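Local coordinates for hypothetical protein (Staphylococcus aureus subsp. aureus, PDB 2IL5) that is of unknown function but belongs to the family of Hsp90 ATPase activator homologue 1-like proteins, whose Bet v 1-like fold commonly encloses a pocket for hydrophobic ligands, at residues 10-15 against 141-146; 21-26 against 160-165; 51-56 against 63-68; 90-95 against 104-109. One frame throughout, in Å; residues are numbered along the deposited sequence.

Interaction 1 (10-15 against 141-146); sequences ENEHVE and QKKKEY
E12 and K143 are joined by a salt bridge, and V14 packs on K143 and Y146 next to it. OE1 of E12 accepts from NZ of K143 at 2.5 Å. This is short for such a pair, so the exact length is doubtful. NZ comes nearly in line with the carboxylate C-O bond. The two side chains cross at about a right angle. The lysine chain bends at its third torsion (chi3 66°), which turns CE to within 3.3 Å of E12 OE1. The bridge lies near the surface, where solvent would probably weaken it.

V14 is the buried residue of the contact. Its two methyls divide the work. CG1 lies 3.5 Å from K143 CB and equally near the K143 carbonyl O. CG2 meets the edge of the Y146 ring, near the ring plane, at 3.3 Å from CD2.

Further polar groups of E12, V14 and Y146 are satisfied by strand 118-128 and by helix 136-166. The Y146 hydroxyl hydrogen-bonds to S126 and Y124 on strand 118-128. Backbone bonds tie E12 to V128 and V14 to S126, and E12 N is hydrogen-bonded to the Y139 hydroxyl.

The axes of strand 12-15 and helix 141-146 run 32° apart and 8.9 Å from each other at closest. A long C-terminal helix lying against an antiparallel sheet is consistent with the helix-grip architecture of Bet v 1-like proteins.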
# COMPACT_ATOMS: atom_id res chain seq x y z
N GLU A 10 -1.80 -16.28 19.15
CA GLU A 10 -0.40 -15.91 19.41
C GLU A 10 0.26 -15.03 18.33
O GLU A 10 1.36 -14.52 18.53
CB GLU A 10 0.42 -17.17 19.72
CG GLU A 10 0.02 -17.82 21.06
CD GLU A 10 0.92 -18.98 21.48
OE1 GLU A 10 2.03 -19.13 20.93
OE2 GLU A 10 0.50 -19.75 22.38
N ASN A 11 -0.41 -14.88 17.20
CA ASN A 11 0.05 -14.03 16.11
C ASN A 11 -0.14 -12.58 16.49
O ASN A 11 -1.21 -12.20 16.98
CB ASN A 11 -0.74 -14.31 14.85
CG ASN A 11 -0.42 -15.67 14.22
OD1 ASN A 11 0.51 -16.38 14.62
ND2 ASN A 11 -1.22 -16.03 13.22
N GLU A 12 0.90 -11.77 16.26
CA GLU A 12 0.89 -10.34 16.61
C GLU A 12 1.07 -9.55 15.34
O GLU A 12 1.53 -10.08 14.34
CB GLU A 12 2.02 -9.98 17.58
CG GLU A 12 1.95 -10.68 18.91
CD GLU A 12 3.30 -10.70 19.64
OE1 GLU A 12 4.20 -9.91 19.29
OE2 GLU A 12 3.45 -11.50 20.58
N HIS A 13 0.71 -8.26 15.43
CA HIS A 13 0.74 -7.34 14.33
C HIS A 13 2.07 -6.63 14.24
O HIS A 13 2.66 -6.30 15.25
CB HIS A 13 -0.36 -6.29 14.50
CG HIS A 13 -1.76 -6.83 14.42
ND1 HIS A 13 -2.38 -7.12 13.22
CD2 HIS A 13 -2.67 -7.08 15.39
CE1 HIS A 13 -3.61 -7.56 13.46
NE2 HIS A 13 -3.81 -7.54 14.77
N VAL A 14 2.56 -6.38 13.04
CA VAL A 14 3.46 -5.27 12.88
C VAL A 14 2.71 -4.07 12.29
O VAL A 14 1.76 -4.23 11.51
CB VAL A 14 4.79 -5.61 12.15
CG1 VAL A 14 5.45 -6.86 12.77
CG2 VAL A 14 4.59 -5.79 10.72
N GLU A 15 3.17 -2.89 12.69
CA GLU A 15 2.64 -1.65 12.24
C GLU A 15 3.70 -0.79 11.61
O GLU A 15 4.77 -0.58 12.18
CB GLU A 15 1.94 -0.93 13.41
CG GLU A 15 0.78 -1.74 13.92
CD GLU A 15 0.14 -1.18 15.14
OE1 GLU A 15 0.75 -1.22 16.22
OE2 GLU A 15 -1.01 -0.69 15.05
N GLN A 141 12.44 -11.25 16.43
CA GLN A 141 13.31 -11.07 15.28
C GLN A 141 12.61 -11.20 13.93
O GLN A 141 12.93 -10.45 13.02
CB GLN A 141 14.59 -11.97 15.38
CG GLN A 141 15.40 -11.62 16.69
CD GLN A 141 16.63 -12.54 17.05
OE1 GLN A 141 17.62 -12.03 17.62
NE2 GLN A 141 16.55 -13.86 16.77
N LYS A 142 11.68 -12.16 13.79
CA LYS A 142 10.87 -12.31 12.58
C LYS A 142 9.94 -11.09 12.33
O LYS A 142 9.75 -10.70 11.19
CB LYS A 142 10.00 -13.57 12.64
CG LYS A 142 9.20 -13.80 11.35
CD LYS A 142 8.32 -15.03 11.36
CE LYS A 142 7.53 -15.18 10.03
NZ LYS A 142 6.51 -16.22 10.19
N LYS A 143 9.36 -10.50 13.37
CA LYS A 143 8.53 -9.29 13.23
C LYS A 143 9.34 -8.04 12.88
O LYS A 143 8.88 -7.22 12.12
CB LYS A 143 7.71 -9.00 14.47
CG LYS A 143 6.77 -10.15 14.81
CD LYS A 143 6.42 -10.06 16.29
CE LYS A 143 5.63 -8.84 16.51
NZ LYS A 143 5.80 -8.47 17.94
N LYS A 144 10.54 -7.92 13.45
CA LYS A 144 11.45 -6.86 13.09
C LYS A 144 11.89 -6.91 11.61
O LYS A 144 11.87 -5.90 10.93
CB LYS A 144 12.64 -6.85 14.06
CG LYS A 144 13.74 -5.87 13.70
CD LYS A 144 13.57 -4.49 14.34
CE LYS A 144 12.56 -3.59 13.56
NZ LYS A 144 13.00 -2.15 13.44
N GLU A 145 12.27 -8.09 11.13
CA GLU A 145 12.64 -8.34 9.72
C GLU A 145 11.48 -8.02 8.79
O GLU A 145 11.65 -7.43 7.74
CB GLU A 145 13.04 -9.82 9.50
CG GLU A 145 14.50 -10.15 9.54
CD GLU A 145 14.82 -11.48 10.26
OE1 GLU A 145 14.07 -12.50 10.10
OE2 GLU A 145 15.82 -11.49 11.00
N TYR A 146 10.31 -8.51 9.17
CA TYR A 146 9.07 -8.24 8.44
C TYR A 146 8.71 -6.73 8.38
O TYR A 146 8.42 -6.21 7.30
CB TYR A 146 7.89 -9.11 8.99
CG TYR A 146 6.66 -8.93 8.18
CD1 TYR A 146 6.56 -9.48 6.90
CD2 TYR A 146 5.60 -8.16 8.66
CE1 TYR A 146 5.41 -9.28 6.13
CE2 TYR A 146 4.46 -7.94 7.89
CZ TYR A 146 4.36 -8.50 6.64
OH TYR A 146 3.21 -8.29 5.90

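Interaction 2 (21-26 against 160-165); sequences LYKFSP and KMYHVI
Y22 and F24 both meet Y162, forming an aromatic cluster between the end of strand 12-22 and helix 136-166. The Y22 and Y162 rings are 5.8 Å apart at their centroids, with planes at 37°. CD2 of Y22 lies near the plane of the Y162 ring, at its edge, 3.4 Å from CD1. F24 is closer, with its centroid 5.0 Å from that of Y162 and the planes at 50°. F24 CZ sits over one face of Y162, toward the rim. The Y162 atom CD1 in turn lies at the edge of the F24 ring.

A CH-pi contact covers one face of F24. CG2 of I165 stands 3.5 Å from the ring centroid, only 7° off the normal. CG2, anti to the backbone N, is the branch that caps the ring face. On the opposite face, K23 CG lies over the rim.

Apolar packing adds M161, a selenomethionine. Its terminal CE reaches Y22 at 3.6 Å from CE1. V29 and A32 of helix 26-32, together with M120 and F158, pack around this group.

The polar contacts are few. K23 NZ makes a weak hydrogen bond of 3.2 Å to the Y162 hydroxyl, and a weak, long ion pair with E166.

The contact is therefore mostly apolar and aromatic. Ring shape and dispersion probably hold the strand end against the helix, with little help from the single weak polar bond.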
# COMPACT_ATOMS: atom_id res chain seq x y z
N LEU A 21 6.06 14.30 2.81
CA LEU A 21 5.72 15.69 2.42
C LEU A 21 5.99 15.91 0.92
O LEU A 21 7.11 15.76 0.46
CB LEU A 21 6.51 16.71 3.25
CG LEU A 21 6.30 16.74 4.78
CD1 LEU A 21 7.28 17.72 5.43
CD2 LEU A 21 4.89 17.12 5.18
N TYR A 22 4.95 16.24 0.16
CA TYR A 22 5.07 16.48 -1.27
C TYR A 22 4.65 17.89 -1.57
O TYR A 22 3.88 18.48 -0.81
CB TYR A 22 4.18 15.52 -2.06
CG TYR A 22 4.50 14.08 -1.82
CD1 TYR A 22 3.56 13.22 -1.23
CD2 TYR A 22 5.77 13.58 -2.15
CE1 TYR A 22 3.88 11.88 -1.00
CE2 TYR A 22 6.09 12.26 -1.93
CZ TYR A 22 5.14 11.41 -1.35
OH TYR A 22 5.49 10.10 -1.15
N LYS A 23 5.15 18.41 -2.68
CA LYS A 23 4.72 19.68 -3.24
C LYS A 23 3.37 19.58 -3.96
O LYS A 23 2.68 20.58 -4.16
CB LYS A 23 5.78 20.20 -4.23
CG LYS A 23 5.94 19.27 -5.44
CD LYS A 23 6.98 19.74 -6.42
CE LYS A 23 7.24 18.65 -7.43
NZ LYS A 23 8.63 18.73 -7.99
N PHE A 24 3.01 18.38 -4.40
CA PHE A 24 1.73 18.15 -5.08
C PHE A 24 0.53 18.46 -4.20
O PHE A 24 0.62 18.30 -3.00
CB PHE A 24 1.63 16.68 -5.48
CG PHE A 24 2.79 16.20 -6.25
CD1 PHE A 24 3.13 16.79 -7.46
CD2 PHE A 24 3.56 15.14 -5.78
CE1 PHE A 24 4.24 16.33 -8.20
CE2 PHE A 24 4.65 14.68 -6.50
CZ PHE A 24 4.99 15.27 -7.71
N SER A 25 -0.58 18.89 -4.82
CA SER A 25 -1.88 19.06 -4.14
C SER A 25 -2.45 17.72 -3.58
O SER A 25 -2.17 16.65 -4.14
CB SER A 25 -2.90 19.72 -5.07
OG SER A 25 -3.35 18.80 -6.06
N PRO A 26 -3.21 17.77 -2.45
CA PRO A 26 -3.83 16.55 -1.89
C PRO A 26 -4.61 15.78 -2.93
O PRO A 26 -4.52 14.57 -2.99
CB PRO A 26 -4.77 17.10 -0.80
CG PRO A 26 -4.08 18.31 -0.33
CD PRO A 26 -3.48 18.94 -1.60
N LYS A 160 8.23 5.63 -6.34
CA LYS A 160 7.60 5.35 -7.62
C LYS A 160 6.29 6.13 -7.85
O LYS A 160 6.10 6.73 -8.89
CB LYS A 160 7.36 3.87 -7.73
CG LYS A 160 6.87 3.44 -9.06
CD LYS A 160 7.73 2.32 -9.59
CE LYS A 160 7.40 0.94 -9.04
NZ LYS A 160 8.40 0.04 -9.78
N MSE A 161 5.37 6.09 -6.90
CA MSE A 161 4.19 6.93 -6.93
C MSE A 161 4.54 8.42 -7.17
O MSE A 161 3.83 9.11 -7.90
CB MSE A 161 3.37 6.77 -5.64
CG MSE A 161 2.04 7.56 -5.62
SE MSE A 161 1.48 7.89 -3.78
CE MSE A 161 2.70 9.29 -3.25
N TYR A 162 5.60 8.90 -6.54
CA TYR A 162 6.01 10.29 -6.68
C TYR A 162 6.33 10.70 -8.16
O TYR A 162 5.89 11.75 -8.61
CB TYR A 162 7.18 10.62 -5.74
CG TYR A 162 7.75 12.02 -5.95
CD1 TYR A 162 7.31 13.10 -5.18
CD2 TYR A 162 8.69 12.27 -6.96
CE1 TYR A 162 7.82 14.39 -5.39
CE2 TYR A 162 9.19 13.55 -7.17
CZ TYR A 162 8.74 14.60 -6.38
OH TYR A 162 9.24 15.87 -6.60
N HIS A 163 7.09 9.86 -8.88
CA HIS A 163 7.42 10.10 -10.28
C HIS A 163 6.23 9.92 -11.21
O HIS A 163 6.12 10.65 -12.17
CB HIS A 163 8.57 9.21 -10.73
CG HIS A 163 9.85 9.51 -10.03
ND1 HIS A 163 10.73 10.48 -10.46
CD2 HIS A 163 10.40 8.97 -8.92
CE1 HIS A 163 11.77 10.51 -9.65
NE2 HIS A 163 11.60 9.61 -8.70
N VAL A 164 5.33 9.00 -10.91
CA VAL A 164 4.10 8.86 -11.68
C VAL A 164 3.30 10.16 -11.57
O VAL A 164 2.72 10.62 -12.56
CB VAL A 164 3.24 7.68 -11.18
CG1 VAL A 164 1.78 7.76 -11.74
CG2 VAL A 164 3.91 6.33 -11.51
N ILE A 165 3.27 10.77 -10.38
CA ILE A 165 2.59 12.06 -10.22
C ILE A 165 3.35 13.21 -10.94
O ILE A 165 2.74 13.99 -11.67
CB ILE A 165 2.30 12.41 -8.73
CG1 ILE A 165 1.48 11.31 -8.05
CG2 ILE A 165 1.52 13.74 -8.63
CD1 ILE A 165 1.52 11.36 -6.52

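Interaction 3 (51-56 against 63-68); sequences KEIEAD and YRIVDQ
I53 and I65 lie side by side and point the same way, with their CG1 atoms 4.0 Å apart. On the same face, A55 CB meets Y63 CB at a similar spacing. The Y63 ring leads away from strand 51-55, and its hydroxyl bonds to the T93 carbonyl O.

E52, E54, R64 and V66 occupy the other face. The extended R64 chain starts anti to its backbone N (chi1 -174°). Its NH2 forms a salt bridge with E52 OE1 at 2.8 Å. OE1 sits at the edge of the guanidinium, though the carboxylate plane is turned 47° from it. V66 lies alongside E52, with CG2 3.9 Å from E52 CB. Its CG1 touches K51 CB obliquely.

At the K51 end of the ladder lies a classic beta bulge. K51 and E52 both face V66. The V66 O accepts from K51 N at 2.8 Å and weakly from E52 N at 3.3 Å. The V66 N bond to E52 O is nearly straight, at 176°.

Strand 50-55 is an outermost strand of the sheet. Strand 62-68 is bonded on its other side to strand 74-85. Helix 36-39 covers I53 and A55, while F43 packs on Y63 and I65.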
# COMPACT_ATOMS: atom_id res chain seq x y z
N LYS A 51 0.22 -7.23 -15.28
CA LYS A 51 -0.46 -8.21 -16.13
C LYS A 51 -1.94 -7.88 -16.24
O LYS A 51 -2.47 -7.75 -17.34
CB LYS A 51 -0.35 -9.59 -15.50
CG LYS A 51 0.87 -10.35 -15.80
CD LYS A 51 0.59 -11.82 -15.60
CE LYS A 51 -0.09 -12.45 -16.83
NZ LYS A 51 0.77 -12.42 -18.08
N GLU A 52 -2.59 -7.78 -15.09
CA GLU A 52 -3.97 -7.30 -14.99
C GLU A 52 -4.07 -6.34 -13.83
O GLU A 52 -3.44 -6.53 -12.79
CB GLU A 52 -4.97 -8.42 -14.70
CG GLU A 52 -4.98 -9.63 -15.61
CD GLU A 52 -5.91 -10.73 -15.07
OE1 GLU A 52 -6.91 -10.39 -14.38
OE2 GLU A 52 -5.63 -11.93 -15.33
N ILE A 53 -4.90 -5.32 -14.02
CA ILE A 53 -5.45 -4.54 -12.92
C ILE A 53 -6.95 -4.25 -13.14
O ILE A 53 -7.35 -3.70 -14.17
CB ILE A 53 -4.65 -3.23 -12.67
CG1 ILE A 53 -5.29 -2.41 -11.53
CG2 ILE A 53 -4.48 -2.44 -14.00
CD1 ILE A 53 -4.45 -1.31 -10.98
N GLU A 54 -7.76 -4.62 -12.14
CA GLU A 54 -9.16 -4.22 -12.03
C GLU A 54 -9.25 -3.48 -10.71
O GLU A 54 -8.71 -3.93 -9.71
CB GLU A 54 -10.09 -5.44 -11.97
CG GLU A 54 -10.23 -6.23 -13.27
CD GLU A 54 -10.62 -7.70 -13.04
OE1 GLU A 54 -9.90 -8.59 -13.57
OE2 GLU A 54 -11.63 -7.98 -12.35
N ALA A 55 -9.92 -2.33 -10.72
CA ALA A 55 -10.20 -1.58 -9.50
C ALA A 55 -11.60 -1.00 -9.61
O ALA A 55 -11.89 -0.24 -10.54
CB ALA A 55 -9.16 -0.46 -9.28
N ASP A 56 -12.46 -1.39 -8.66
CA ASP A 56 -13.77 -0.76 -8.47
C ASP A 56 -13.72 0.24 -7.30
O ASP A 56 -14.02 -0.09 -6.14
CB ASP A 56 -14.87 -1.82 -8.31
CG ASP A 56 -16.25 -1.21 -8.13
OD1 ASP A 56 -16.47 -0.08 -8.62
OD2 ASP A 56 -17.10 -1.87 -7.49
N TYR A 63 -10.51 -4.52 -5.64
CA TYR A 63 -9.46 -4.35 -6.61
C TYR A 63 -8.67 -5.65 -6.74
O TYR A 63 -8.56 -6.43 -5.77
CB TYR A 63 -8.55 -3.14 -6.32
CG TYR A 63 -7.65 -3.36 -5.13
CD1 TYR A 63 -8.05 -3.02 -3.84
CD2 TYR A 63 -6.40 -3.96 -5.31
CE1 TYR A 63 -7.22 -3.26 -2.75
CE2 TYR A 63 -5.57 -4.22 -4.24
CZ TYR A 63 -5.97 -3.86 -2.96
OH TYR A 63 -5.11 -4.13 -1.91
N ARG A 64 -8.16 -5.88 -7.95
CA ARG A 64 -7.35 -7.06 -8.23
C ARG A 64 -6.15 -6.75 -9.14
O ARG A 64 -6.32 -6.37 -10.30
CB ARG A 64 -8.22 -8.16 -8.83
CG ARG A 64 -7.49 -9.44 -8.99
CD ARG A 64 -8.35 -10.46 -9.70
NE ARG A 64 -7.70 -11.78 -9.67
CZ ARG A 64 -7.10 -12.31 -10.72
NH1 ARG A 64 -6.52 -13.50 -10.63
NH2 ARG A 64 -7.07 -11.65 -11.86
N ILE A 65 -4.95 -6.90 -8.59
CA ILE A 65 -3.70 -6.63 -9.31
C ILE A 65 -2.93 -7.93 -9.50
O ILE A 65 -2.69 -8.67 -8.52
CB ILE A 65 -2.83 -5.60 -8.56
CG1 ILE A 65 -3.59 -4.28 -8.40
CG2 ILE A 65 -1.47 -5.46 -9.25
CD1 ILE A 65 -2.94 -3.22 -7.52
N VAL A 66 -2.58 -8.22 -10.76
CA VAL A 66 -1.73 -9.35 -11.13
C VAL A 66 -0.40 -8.80 -11.69
O VAL A 66 -0.36 -8.07 -12.66
CB VAL A 66 -2.44 -10.24 -12.17
CG1 VAL A 66 -1.65 -11.47 -12.46
CG2 VAL A 66 -3.84 -10.61 -11.67
N ASP A 67 0.70 -9.13 -11.01
CA ASP A 67 2.00 -8.56 -11.30
C ASP A 67 2.95 -9.68 -11.71
O ASP A 67 3.07 -10.69 -10.99
CB ASP A 67 2.56 -7.81 -10.08
CG ASP A 67 3.80 -6.98 -10.43
OD1 ASP A 67 3.72 -6.10 -11.31
OD2 ASP A 67 4.86 -7.21 -9.81
N GLN A 68 3.59 -9.48 -12.87
CA GLN A 68 4.60 -10.38 -13.41
C GLN A 68 5.92 -10.37 -12.63
O GLN A 68 6.61 -9.36 -12.54
CB GLN A 68 4.86 -10.03 -14.88
CG GLN A 68 5.68 -11.06 -15.67
CD GLN A 68 4.97 -12.38 -15.79
OE1 GLN A 68 5.33 -13.35 -15.12
NE2 GLN A 68 3.95 -12.42 -16.63

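Interaction 4 (90-95 against 104-109); sequences VKMTIG and DVIEVE
M92 and I106 lie side by side, the CG of this selenomethionine resting 3.8 Å from I106 CB. I106 also sends its CD1 to I94, 3.9 Å from CG1, so it fills the groove between M92 and I94. V90 and V108 continue this face, V108 CG1 sitting against V90 CB. At the far end I94 CB meets D104 CB at 3.7 Å. W33 packs on M92 and I106, and Y63 on M92 and I94.

The other face carries K91, T93, V105 and E107. K91 and E107 run side by side, their CG atoms touching. K91 NZ reaches E107 OE2 at 2.7 Å, on the anti lone pair, as a salt bridge. The same NZ passes 3.7 Å from V105 CG1, so the lysine end fits between V105 and E107.

The ladder is regular through three hydrogen-bonded pairs, V90 with V108, M92 with I106 and I94 with D104. At its end D104 N gives I94 O a short 2.6 Å bond bent to 130°. The D104 carboxylate bonds to S126 and Y124. T93 OG1 donates to the G95 O and takes the I80 N. A bound sodium ion lies about 4 Å from the I94 side chain.

This is an antiparallel hairpin at the middle of the sheet. Its V90, M92, I106 and V108 side is apolar, with the D104 carboxylate at one end, consistent with the concave inner surface of a helix-grip fold.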
# COMPACT_ATOMS: atom_id res chain seq x y z
N VAL A 90 -8.04 7.41 2.49
CA VAL A 90 -8.27 6.07 1.98
C VAL A 90 -7.98 5.03 3.10
O VAL A 90 -6.90 5.03 3.70
CB VAL A 90 -7.40 5.76 0.71
CG1 VAL A 90 -7.66 4.34 0.21
CG2 VAL A 90 -7.65 6.75 -0.41
N LYS A 91 -8.98 4.20 3.40
CA LYS A 91 -8.83 2.95 4.15
C LYS A 91 -9.12 1.78 3.21
O LYS A 91 -10.19 1.71 2.59
CB LYS A 91 -9.76 2.89 5.35
CG LYS A 91 -9.58 1.67 6.26
CD LYS A 91 -10.63 1.79 7.44
CE LYS A 91 -10.73 0.58 8.37
NZ LYS A 91 -9.35 -0.07 8.56
N MSE A 92 -8.14 0.90 3.07
CA MSE A 92 -8.26 -0.23 2.21
C MSE A 92 -7.63 -1.47 2.86
O MSE A 92 -6.86 -1.35 3.84
CB MSE A 92 -7.66 0.09 0.82
CG MSE A 92 -6.19 0.36 0.80
SE MSE A 92 -5.53 1.10 -0.82
CE MSE A 92 -5.97 -0.40 -1.97
N THR A 93 -8.01 -2.64 2.35
CA THR A 93 -7.33 -3.89 2.69
C THR A 93 -6.34 -4.38 1.61
O THR A 93 -6.47 -4.09 0.39
CB THR A 93 -8.29 -5.05 3.03
OG1 THR A 93 -8.79 -5.62 1.82
CG2 THR A 93 -9.42 -4.62 3.93
N ILE A 94 -5.33 -5.07 2.12
CA ILE A 94 -4.43 -5.95 1.35
C ILE A 94 -4.80 -7.34 1.81
O ILE A 94 -4.62 -7.70 2.96
CB ILE A 94 -2.98 -5.68 1.65
CG1 ILE A 94 -2.59 -4.30 1.19
CG2 ILE A 94 -2.09 -6.70 0.91
CD1 ILE A 94 -1.97 -4.29 -0.25
N GLY A 95 -5.43 -8.11 0.94
CA GLY A 95 -6.06 -9.35 1.39
C GLY A 95 -7.56 -9.23 1.34
O GLY A 95 -8.15 -8.18 1.61
N ASP A 104 -4.26 -7.53 5.57
CA ASP A 104 -3.55 -6.36 5.98
C ASP A 104 -4.44 -5.11 5.79
O ASP A 104 -5.33 -5.05 4.95
CB ASP A 104 -2.26 -6.21 5.20
CG ASP A 104 -1.40 -7.48 5.20
OD1 ASP A 104 -1.51 -8.33 6.13
OD2 ASP A 104 -0.57 -7.59 4.25
N VAL A 105 -4.13 -4.12 6.60
CA VAL A 105 -4.88 -2.88 6.65
C VAL A 105 -3.95 -1.76 6.21
O VAL A 105 -2.86 -1.65 6.69
CB VAL A 105 -5.44 -2.62 8.10
CG1 VAL A 105 -5.81 -1.14 8.32
CG2 VAL A 105 -6.64 -3.58 8.39
N ILE A 106 -4.42 -0.96 5.27
CA ILE A 106 -3.82 0.35 4.96
C ILE A 106 -4.77 1.50 5.35
O ILE A 106 -5.94 1.48 4.99
CB ILE A 106 -3.50 0.44 3.43
CG1 ILE A 106 -2.25 -0.42 3.12
CG2 ILE A 106 -3.29 1.92 2.99
CD1 ILE A 106 -1.91 -0.53 1.59
N GLU A 107 -4.28 2.48 6.10
CA GLU A 107 -5.05 3.72 6.34
C GLU A 107 -4.12 4.87 6.01
O GLU A 107 -3.05 4.97 6.56
CB GLU A 107 -5.56 3.80 7.76
CG GLU A 107 -6.51 2.66 8.10
CD GLU A 107 -6.93 2.57 9.53
OE1 GLU A 107 -6.37 3.26 10.40
OE2 GLU A 107 -7.90 1.79 9.81
N VAL A 108 -4.52 5.69 5.04
CA VAL A 108 -3.67 6.75 4.56
C VAL A 108 -4.46 8.07 4.51
O VAL A 108 -5.51 8.17 3.88
CB VAL A 108 -2.94 6.39 3.20
CG1 VAL A 108 -3.93 6.15 2.09
CG2 VAL A 108 -1.91 7.50 2.81
N GLU A 109 -3.94 9.08 5.22
CA GLU A 109 -4.56 10.38 5.26
C GLU A 109 -3.72 11.45 4.54
O GLU A 109 -2.50 11.46 4.65
CB GLU A 109 -4.86 10.77 6.71
CG GLU A 109 -6.16 11.56 6.83
CD GLU A 109 -6.58 11.89 8.24
OE1 GLU A 109 -5.96 11.39 9.22
OE2 GLU A 109 -7.57 12.64 8.36

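From the N terminus, strand 12-22 begins in interaction 1 and ends in interaction 2. Both contacts are completed only by helix 136-166, so two long loops close late, and their segments alternate along the chain. The two tie opposite ends of this strand to the helix, their centres 30 Å apart. Interactions 3 and 4 fall between, one after the other, and both lie within each long loop. Each closes a short hairpin of the same sheet. They touch where the Y63 ring reaches M92 and I94. Y146 of interaction 1 packs beside D104 of interaction 4. Sheet edge, sheet centre and C-terminal helix are thus linked.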